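Local coordinates for 5'-tyrosyl-DNA phosphodiesterase (Caenorhabditis elegans, PDB 4FVA), which is a magnesium-binding member of the endonuclease/exonuclease/phosphatase family, built on a DNase I-like fold of packed beta sheets, at residues G11-V16 with N251-A256; C77-A82 with N124-S129; K181-A186 with D225-T230. All coordinates share one frame; numbering follows the deposited sequence.

Contact 1. Residues G11-V16 with N251-A256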
loop_
_atom_site.group_PDB
_atom_site.type_symbol
_atom_site.label_atom_id
_atom_site.label_comp_id
_atom_site.label_asym_id
_atom_site.label_seq_id
_atom_site.Cartn_x
_atom_site.Cartn_y
_atom_site.Cartn_z
ATOM N N GLY A 11 -15.392 5.192 18.578
ATOM C CA GLY A 11 -14.949 3.847 18.884
ATOM C C GLY A 11 -14.750 2.995 17.640
ATOM O O GLY A 11 -14.303 1.855 17.741
ATOM N N PHE A 12 -15.097 3.526 16.466
ATOM C CA PHE A 12 -14.855 2.789 15.228
ATOM C C PHE A 12 -13.400 3.002 14.843
ATOM O O PHE A 12 -12.886 4.123 14.922
ATOM C CB PHE A 12 -15.756 3.235 14.082
ATOM C CG PHE A 12 -15.676 2.337 12.876
ATOM C CD1 PHE A 12 -14.587 2.412 12.014
ATOM C CD2 PHE A 12 -16.689 1.430 12.595
ATOM C CE1 PHE A 12 -14.503 1.590 10.905
ATOM C CE2 PHE A 12 -16.615 0.607 11.484
ATOM C CZ PHE A 12 -15.519 0.686 10.638
ATOM N N GLU A 13 -12.735 1.933 14.431
ATOM C CA GLU A 13 -11.318 2.026 14.137
ATOM C C GLU A 13 -10.952 0.992 13.071
ATOM O O GLU A 13 -11.467 -0.127 13.083
ATOM C CB GLU A 13 -10.544 1.841 15.444
ATOM C CG GLU A 13 -9.042 1.769 15.360
ATOM C CD GLU A 13 -8.430 1.812 16.750
ATOM O OE1 GLU A 13 -9.173 2.120 17.709
ATOM O OE2 GLU A 13 -7.216 1.563 16.887
ATOM N N VAL A 14 -10.122 1.390 12.110
ATOM C CA VAL A 14 -9.652 0.464 11.077
ATOM C C VAL A 14 -8.194 0.773 10.741
ATOM O O VAL A 14 -7.824 1.943 10.587
ATOM C CB VAL A 14 -10.526 0.496 9.808
ATOM C CG1 VAL A 14 -10.568 1.896 9.232
ATOM C CG2 VAL A 14 -9.983 -0.473 8.775
ATOM N N SER A 15 -7.361 -0.267 10.669
ATOM C CA SER A 15 -5.942 -0.087 10.359
ATOM C C SER A 15 -5.603 -0.558 8.942
ATOM O O SER A 15 -6.017 -1.642 8.508
ATOM C CB SER A 15 -5.056 -0.806 11.382
ATOM O OG SER A 15 -5.332 -2.193 11.395
ATOM N N VAL A 16 -4.838 0.257 8.224
ATOM C CA VAL A 16 -4.448 -0.085 6.870
ATOM C C VAL A 16 -2.935 -0.048 6.783
ATOM O O VAL A 16 -2.300 0.944 7.169
ATOM C CB VAL A 16 -5.034 0.878 5.838
ATOM C CG1 VAL A 16 -4.639 0.425 4.416
ATOM C CG2 VAL A 16 -6.556 0.962 5.979
ATOM N N ASN A 251 1.818 1.956 8.100
ATOM C CA ASN A 251 0.750 1.399 8.908
ATOM C C ASN A 251 -0.114 2.529 9.477
ATOM O O ASN A 251 0.316 3.263 10.365
ATOM C CB ASN A 251 1.358 0.555 10.030
ATOM C CG ASN A 251 0.303 -0.085 10.918
ATOM O OD1 ASN A 251 -0.759 -0.470 10.450
ATOM N ND2 ASN A 251 0.585 -0.166 12.214
ATOM N N ALA A 252 -1.315 2.704 8.943
ATOM C CA ALA A 252 -2.152 3.816 9.381
ATOM C C ALA A 252 -3.418 3.313 10.049
ATOM O O ALA A 252 -4.126 2.440 9.504
ATOM C CB ALA A 252 -2.487 4.730 8.201
ATOM N N THR A 253 -3.732 3.898 11.200
ATOM C CA THR A 253 -4.941 3.537 11.940
ATOM C C THR A 253 -5.897 4.717 11.927
ATOM O O THR A 253 -5.569 5.804 12.426
ATOM C CB THR A 253 -4.620 3.134 13.395
ATOM O OG1 THR A 253 -3.703 2.032 13.408
ATOM C CG2 THR A 253 -5.902 2.753 14.147
ATOM N N PHE A 254 -7.083 4.494 11.370
ATOM C CA PHE A 254 -8.055 5.560 11.207
ATOM C C PHE A 254 -9.169 5.398 12.236
ATOM O O PHE A 254 -9.651 4.285 12.487
ATOM C CB PHE A 254 -8.625 5.564 9.788
ATOM C CG PHE A 254 -7.569 5.641 8.704
ATOM C CD1 PHE A 254 -6.902 4.500 8.282
ATOM C CD2 PHE A 254 -7.256 6.851 8.096
ATOM C CE1 PHE A 254 -5.941 4.564 7.278
ATOM C CE2 PHE A 254 -6.293 6.924 7.099
ATOM C CZ PHE A 254 -5.635 5.776 6.691
ATOM N N PHE A 255 -9.565 6.510 12.846
ATOM C CA PHE A 255 -10.599 6.474 13.876
ATOM C C PHE A 255 -11.358 7.796 13.995
ATOM O O PHE A 255 -10.981 8.808 13.385
ATOM C CB PHE A 255 -10.013 6.047 15.232
ATOM C CG PHE A 255 -8.911 6.944 15.741
ATOM C CD1 PHE A 255 -7.642 6.888 15.191
ATOM C CD2 PHE A 255 -9.151 7.848 16.766
ATOM C CE1 PHE A 255 -6.620 7.713 15.662
ATOM C CE2 PHE A 255 -8.141 8.679 17.236
ATOM C CZ PHE A 255 -6.874 8.610 16.684
ATOM N N ALA A 256 -12.419 7.777 14.797
ATOM C CA ALA A 256 -13.282 8.938 14.960
ATOM C C ALA A 256 -12.955 9.671 16.253
ATOM O O ALA A 256 -12.816 10.892 16.259
ATOM C CB ALA A 256 -14.748 8.509 14.948
HETATM O O HOH W 1 -2.539 -2.357 12.175
#
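The carbonyl O of Ala-252 is gripped twice from the 11-16 side: Val-16 N donates to Ala-252 O at 2.6 Å, and Ser-15 CA lies 3.2 Å from Ala-252 O in a CA-H...O contact. This is antiparallel beta pairing inside the six-stranded sheet of the DNase I-like fold, where the first strand of the chain, 13-20, lies beside the last, 249-255. The return bond of the Val-16 and Ala-252 pair, from Ala-252 N to Val-16 O, is nearly straight (174°). Val-14 and Phe-254 form the next hydrogen-bonded pair, Phe-254 N reaching Val-14 O at 2.8 Å.

Side chains alternate between the faces. Val-14, Val-16, Ala-252 and Phe-254 share the inner face, where Phe-161 of the second sheet meets both valines and the ring of Phe-254, and Leu-159 meets Val-14; branched and aromatic groups suit this buried layer. With CG2 anti to the carbonyl carbon, Val-16 brings that methyl to 3.9 Å from Phe-254 CE1. The other face is more polar. There the extended Glu-13 chain crosses Thr-253, with Glu-13 CG 3.5 Å and Glu-13 OE2 3.3 Å from the Thr-253 CG2 methyl. Short polar groups at Ser-15 and Asn-251 leave room for a bridging water, which sits 2.9 Å from Ser-15 OG and donates to Asn-251 OD1 at 3.1 Å.

Contact 2. Residues C77-A82 with N124-S129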
loop_
_atom_site.group_PDB
_atom_site.type_symbol
_atom_site.label_atom_id
_atom_site.label_comp_id
_atom_site.label_asym_id
_atom_site.label_seq_id
_atom_site.Cartn_x
_atom_site.Cartn_y
_atom_site.Cartn_z
ATOM N N CYS A 77 1.559 -13.027 -13.536
ATOM C CA CYS A 77 2.375 -12.008 -14.201
ATOM C C CYS A 77 3.739 -11.942 -13.509
ATOM O O CYS A 77 3.910 -12.520 -12.428
ATOM C CB CYS A 77 1.651 -10.658 -14.142
ATOM S SG CYS A 77 2.502 -9.210 -14.857
ATOM N N GLN A 78 4.713 -11.258 -14.104
ATOM C CA GLN A 78 6.056 -11.179 -13.483
ATOM C C GLN A 78 5.989 -10.701 -12.020
ATOM O O GLN A 78 6.662 -11.247 -11.135
ATOM C CB GLN A 78 6.972 -10.266 -14.294
ATOM C CG GLN A 78 8.427 -10.239 -13.804
ATOM C CD GLN A 78 9.217 -9.088 -14.399
ATOM O OE1 GLN A 78 8.727 -8.383 -15.281
ATOM N NE2 GLN A 78 10.432 -8.868 -13.893
ATOM N N TYR A 79 5.220 -9.641 -11.781
ATOM C CA TYR A 79 4.933 -9.183 -10.417
ATOM C C TYR A 79 3.593 -8.451 -10.392
ATOM O O TYR A 79 3.079 -8.052 -11.439
ATOM C CB TYR A 79 6.081 -8.326 -9.863
ATOM C CG TYR A 79 6.379 -7.089 -10.673
ATOM C CD1 TYR A 79 6.986 -7.181 -11.917
ATOM C CD2 TYR A 79 6.078 -5.827 -10.174
ATOM C CE1 TYR A 79 7.274 -6.038 -12.659
ATOM C CE2 TYR A 79 6.351 -4.685 -10.905
ATOM C CZ TYR A 79 6.954 -4.797 -12.147
ATOM O OH TYR A 79 7.242 -3.652 -12.868
ATOM N N TYR A 80 2.997 -8.311 -9.214
ATOM C CA TYR A 80 1.623 -7.823 -9.142
ATOM C C TYR A 80 1.330 -7.322 -7.726
ATOM O O TYR A 80 2.238 -7.268 -6.881
ATOM C CB TYR A 80 0.647 -8.937 -9.566
ATOM C CG TYR A 80 0.970 -10.300 -8.957
ATOM C CD1 TYR A 80 0.440 -10.682 -7.727
ATOM C CD2 TYR A 80 1.814 -11.193 -9.612
ATOM C CE1 TYR A 80 0.755 -11.921 -7.155
ATOM C CE2 TYR A 80 2.121 -12.433 -9.059
ATOM C CZ TYR A 80 1.596 -12.789 -7.833
ATOM O OH TYR A 80 1.909 -14.023 -7.283
ATOM N N THR A 81 0.099 -6.892 -7.477
ATOM C CA THR A 81 -0.234 -6.387 -6.154
ATOM C C THR A 81 -1.244 -7.296 -5.460
ATOM O O THR A 81 -1.800 -8.206 -6.078
ATOM C CB THR A 81 -0.774 -4.948 -6.210
ATOM O OG1 THR A 81 -1.989 -4.925 -6.963
ATOM C CG2 THR A 81 0.251 -4.032 -6.878
ATOM N N ALA A 82 -1.482 -7.055 -4.178
ATOM C CA ALA A 82 -2.486 -7.826 -3.460
ATOM C C ALA A 82 -3.202 -6.928 -2.459
ATOM O O ALA A 82 -2.615 -5.978 -1.927
ATOM C CB ALA A 82 -1.850 -9.026 -2.754
ATOM N N ASN A 124 -5.445 0.100 -4.498
ATOM C CA ASN A 124 -4.037 -0.221 -4.313
ATOM C C ASN A 124 -3.317 -0.160 -5.653
ATOM O O ASN A 124 -3.779 -0.752 -6.648
ATOM C CB ASN A 124 -3.921 -1.630 -3.699
ATOM C CG ASN A 124 -2.485 -2.048 -3.417
ATOM O OD1 ASN A 124 -1.596 -1.211 -3.278
ATOM N ND2 ASN A 124 -2.253 -3.368 -3.333
ATOM N N THR A 125 -2.182 0.535 -5.684
ATOM C CA THR A 125 -1.442 0.666 -6.926
ATOM C C THR A 125 0.050 0.694 -6.689
ATOM O O THR A 125 0.513 0.919 -5.579
ATOM C CB THR A 125 -1.853 1.922 -7.736
ATOM O OG1 THR A 125 -1.305 1.840 -9.061
ATOM C CG2 THR A 125 -1.335 3.195 -7.048
ATOM N N HIS A 126 0.791 0.438 -7.755
ATOM C CA HIS A 126 2.236 0.567 -7.758
ATOM C C HIS A 126 2.560 1.423 -8.976
ATOM O O HIS A 126 2.656 0.894 -10.082
ATOM C CB HIS A 126 2.871 -0.818 -7.902
ATOM C CG HIS A 126 4.370 -0.813 -7.878
ATOM N ND1 HIS A 126 5.118 -1.934 -8.156
ATOM C CD2 HIS A 126 5.257 0.186 -7.630
ATOM C CE1 HIS A 126 6.407 -1.635 -8.071
ATOM N NE2 HIS A 126 6.518 -0.359 -7.751
ATOM N N LEU A 127 2.716 2.737 -8.794
ATOM C CA LEU A 127 2.848 3.628 -9.955
ATOM C C LEU A 127 4.190 3.479 -10.679
ATOM O O LEU A 127 5.175 3.018 -10.091
ATOM C CB LEU A 127 2.607 5.088 -9.556
ATOM C CG LEU A 127 1.222 5.360 -8.953
ATOM C CD1 LEU A 127 0.989 6.870 -8.773
ATOM C CD2 LEU A 127 0.128 4.709 -9.801
ATOM N N GLU A 128 4.227 3.874 -11.955
ATOM C CA GLU A 128 5.417 3.686 -12.783
ATOM C C GLU A 128 6.703 4.075 -12.052
ATOM O O GLU A 128 6.765 5.085 -11.345
ATOM C CB GLU A 128 5.289 4.457 -14.107
ATOM C CG GLU A 128 5.947 3.769 -15.315
ATOM C CD GLU A 128 5.110 2.632 -15.894
ATOM O OE1 GLU A 128 4.002 2.346 -15.371
ATOM O OE2 GLU A 128 5.550 2.024 -16.892
ATOM N N SER A 129 7.725 3.241 -12.210
ATOM C CA SER A 129 8.983 3.369 -11.470
ATOM C C SER A 129 10.016 4.244 -12.209
ATOM O O SER A 129 9.993 4.340 -13.447
ATOM C CB SER A 129 9.567 1.974 -11.217
ATOM O OG SER A 129 8.608 1.087 -10.639
HETATM O O HOH W 2 3.690 -4.377 -8.053
HETATM O O HOH W 3 -2.249 -2.603 -8.372
#
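Tyr-79 and His-126 cross at about a right angle, the tyrosine presenting its CE2 edge to the imidazole, with His-126 ND1 near the plane of the phenol ring and 4.1 Å from Tyr-79 CE2. They belong to the two facing sheets of the DNase I-like beta sandwich: residues 77-82 lead into strand 80-86 of one, and 124-126 end strand 118-126 of the other. Strands 80-82 and 124-126 run nearly antiparallel (154°), but side chains and water, rather than paired backbones, fill the gap between them.

In His-126 a chi1 of -178° sets CG anti to the backbone N, and the ring ends beside Tyr-79. In the plane of that ring, ND1 meets a water at 2.8 Å, and the same water donates weakly to Tyr-80 O. At the other ring nitrogen, NE2 hydrogen-bonds a malonate ion, probably from the crystallisation liquor. Both Tyr-79 and His-126 touch Glu-52, a ligand of the magnesium ion, and the His-126 side chain is about 7 Å from that ion, consistent with a place on the wall of the magnesium pocket. Tyr-79 OH is held by Arg-106.

Further along the strands, Thr-81 and Asn-124 reach toward each other tip to tip, Asn-124 ND2 lying 3.6 Å from Thr-81 CB. The polar ends of both also have partners outside, Gln-109 for the threonine hydroxyl and Gln-51 for the amide, as buried polar groups require. The Thr-81 CG2 methyl instead faces His-126 CB at 4.3 Å. A second water ties the two sheets, donating to Thr-81 OG1 at 2.7 Å and to Asn-124 O at 3.0 Å.

Contact 3. Residues K181-A186 with D225-T230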
loop_
_atom_site.group_PDB
_atom_site.type_symbol
_atom_site.label_atom_id
_atom_site.label_comp_id
_atom_site.label_asym_id
_atom_site.label_seq_id
_atom_site.Cartn_x
_atom_site.Cartn_y
_atom_site.Cartn_z
ATOM N N LYS A 181 -7.257 13.342 2.279
ATOM C CA LYS A 181 -6.060 13.720 3.007
ATOM C C LYS A 181 -5.016 12.634 2.990
ATOM O O LYS A 181 -5.334 11.443 2.924
ATOM C CB LYS A 181 -6.374 14.056 4.470
ATOM C CG LYS A 181 -7.194 15.321 4.675
ATOM C CD LYS A 181 -7.387 15.605 6.168
ATOM C CE LYS A 181 -7.999 16.982 6.394
ATOM N NZ LYS A 181 -9.260 17.148 5.631
ATOM N N ASP A 182 -3.765 13.070 3.099
ATOM C CA ASP A 182 -2.628 12.176 3.149
ATOM C C ASP A 182 -2.454 11.726 4.595
ATOM O O ASP A 182 -2.305 12.547 5.501
ATOM C CB ASP A 182 -1.394 12.923 2.642
ATOM C CG ASP A 182 -0.137 12.093 2.709
ATOM O OD1 ASP A 182 0.008 11.330 3.684
ATOM O OD2 ASP A 182 0.723 12.240 1.807
ATOM N N ALA A 183 -2.498 10.418 4.814
ATOM C CA ALA A 183 -2.466 9.864 6.172
ATOM C C ALA A 183 -1.253 10.322 6.978
ATOM O O ALA A 183 -1.374 10.673 8.152
ATOM C CB ALA A 183 -2.543 8.332 6.127
ATOM N N TRP A 184 -0.077 10.300 6.365
ATOM C CA TRP A 184 1.114 10.733 7.076
ATOM C C TRP A 184 1.057 12.193 7.500
ATOM O O TRP A 184 1.462 12.542 8.616
ATOM C CB TRP A 184 2.369 10.505 6.245
ATOM C CG TRP A 184 3.584 11.101 6.889
ATOM C CD1 TRP A 184 4.259 10.615 7.979
ATOM C CD2 TRP A 184 4.294 12.274 6.467
ATOM N NE1 TRP A 184 5.333 11.426 8.268
ATOM C CE2 TRP A 184 5.382 12.446 7.352
ATOM C CE3 TRP A 184 4.117 13.192 5.427
ATOM C CZ2 TRP A 184 6.286 13.508 7.231
ATOM C CZ3 TRP A 184 5.016 14.252 5.311
ATOM C CH2 TRP A 184 6.088 14.395 6.205
ATOM N N GLU A 185 0.597 13.042 6.587
ATOM C CA GLU A 185 0.437 14.462 6.875
ATOM C C GLU A 185 -0.590 14.699 7.967
ATOM O O GLU A 185 -0.331 15.433 8.913
ATOM C CB GLU A 185 0.026 15.225 5.618
ATOM C CG GLU A 185 1.105 15.361 4.563
ATOM C CD GLU A 185 0.567 16.053 3.331
ATOM O OE1 GLU A 185 1.315 16.211 2.344
ATOM O OE2 GLU A 185 -0.619 16.443 3.359
ATOM N N ALA A 186 -1.753 14.067 7.835
ATOM C CA ALA A 186 -2.834 14.230 8.806
ATOM C C ALA A 186 -2.462 13.706 10.189
ATOM O O ALA A 186 -3.057 14.097 11.195
ATOM C CB ALA A 186 -4.107 13.556 8.299
ATOM N N ASP A 225 -11.982 10.938 10.970
ATOM C CA ASP A 225 -11.221 12.175 10.835
ATOM C C ASP A 225 -9.845 12.159 11.482
ATOM O O ASP A 225 -9.012 13.025 11.198
ATOM C CB ASP A 225 -12.040 13.342 11.383
ATOM C CG ASP A 225 -13.033 12.901 12.441
ATOM O OD1 ASP A 225 -12.617 12.675 13.597
ATOM O OD2 ASP A 225 -14.232 12.767 12.114
ATOM N N LYS A 226 -9.583 11.159 12.313
ATOM C CA LYS A 226 -8.281 11.065 12.963
ATOM C C LYS A 226 -7.488 9.861 12.456
ATOM O O LYS A 226 -8.065 8.848 12.031
ATOM C CB LYS A 226 -8.431 11.020 14.483
ATOM C CG LYS A 226 -8.951 12.322 15.082
ATOM C CD LYS A 226 -9.093 12.200 16.590
ATOM C CE LYS A 226 -10.336 11.429 16.975
ATOM N NZ LYS A 226 -10.985 11.987 18.193
ATOM N N VAL A 227 -6.164 9.977 12.501
ATOM C CA VAL A 227 -5.300 8.925 11.988
ATOM C C VAL A 227 -3.999 8.853 12.779
ATOM O O VAL A 227 -3.407 9.878 13.119
ATOM C CB VAL A 227 -5.021 9.111 10.465
ATOM C CG1 VAL A 227 -4.441 10.479 10.195
ATOM C CG2 VAL A 227 -4.088 8.019 9.930
ATOM N N LYS A 228 -3.570 7.633 13.092
ATOM C CA LYS A 228 -2.232 7.410 13.616
ATOM C C LYS A 228 -1.390 6.700 12.538
ATOM O O LYS A 228 -1.914 5.883 11.785
ATOM C CB LYS A 228 -2.316 6.574 14.895
ATOM C CG LYS A 228 -2.720 7.408 16.113
ATOM C CD LYS A 228 -3.132 6.555 17.300
ATOM C CE LYS A 228 -2.932 7.316 18.610
ATOM N NZ LYS A 228 -3.556 6.608 19.764
ATOM N N PHE A 229 -0.088 6.979 12.497
ATOM C CA PHE A 229 0.770 6.530 11.395
ATOM C C PHE A 229 2.128 6.073 11.922
ATOM O O PHE A 229 2.794 6.813 12.649
ATOM C CB PHE A 229 0.947 7.666 10.372
ATOM C CG PHE A 229 1.634 7.241 9.076
ATOM C CD1 PHE A 229 3.011 7.074 9.018
ATOM C CD2 PHE A 229 0.886 7.030 7.925
ATOM C CE1 PHE A 229 3.639 6.693 7.824
ATOM C CE2 PHE A 229 1.482 6.656 6.741
ATOM C CZ PHE A 229 2.865 6.477 6.681
ATOM N N THR A 230 2.512 4.837 11.598
ATOM C CA THR A 230 3.833 4.311 11.988
ATOM C C THR A 230 4.517 3.616 10.816
ATOM O O THR A 230 3.884 3.330 9.798
ATOM C CB THR A 230 3.747 3.292 13.140
ATOM O OG1 THR A 230 3.072 2.113 12.676
ATOM C CG2 THR A 230 2.992 3.875 14.337
HETATM O O HOH W 4 -5.257 12.813 13.524
#
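Val-227 pushes its CG1 methyl against the short helix 183-186, where it meets Ala-186 CB at 3.6 Å and Ala-183 O at 3.7 Å. Here the edge strand 226-232 of one sheet of the beta sandwich is covered by a helical turn that follows strand 181-182 of the other. Ala-183 and Ala-186 keep the helix surface low enough for the valine to nestle in. Its CG1 stands between the backbone N and the carbonyl carbon (chi1 56°); CG2, anti to the N, rests 4.1 Å from Ala-183 CB.

Two residues further along the strand, Phe-229 offers a broad flat surface to Trp-184. The CB of Trp-184 sits over the centre of the phenyl ring, a CH-pi contact 4.0 Å from the centroid. Beyond it the indole turns its five-membered ring edge-on to the same ring, the planes at 71°, so that the pair is T-shaped; indole NE1 bonds Asp-190 O. Asp-182, the N-cap of the helical turn, accepts weakly from Trp-184 N and Glu-185 N through OD1, and its OD2 forms a salt bridge with Arg-214. Between strand and helix, Val-227 N donates to a water at 3.1 Å, and that water donates weakly to Ala-186 O.

All three contacts reach the six-stranded sheet, but in different ways. Contact 1 lies within it, joining neighbouring strands by regular backbone bonds, and is only partly buried because one face looks outward. Contact 3 extends the same region: strands 249-255 and 226-232 are neighbours, with Thr-253 N 2.8 Å from Lys-228 O. Though its strand is outermost, contact 3 is buried under the helix, by apolar and aromatic packing. Contact 2, about 25 Å from contact 1 between centres and across the chain's centre, is buried between the two sheets; there, near the magnesium site, polar side chains and waters carry much of the contact. Along the chain, contacts 2 and 3 both fall within the loop closed by contact 1.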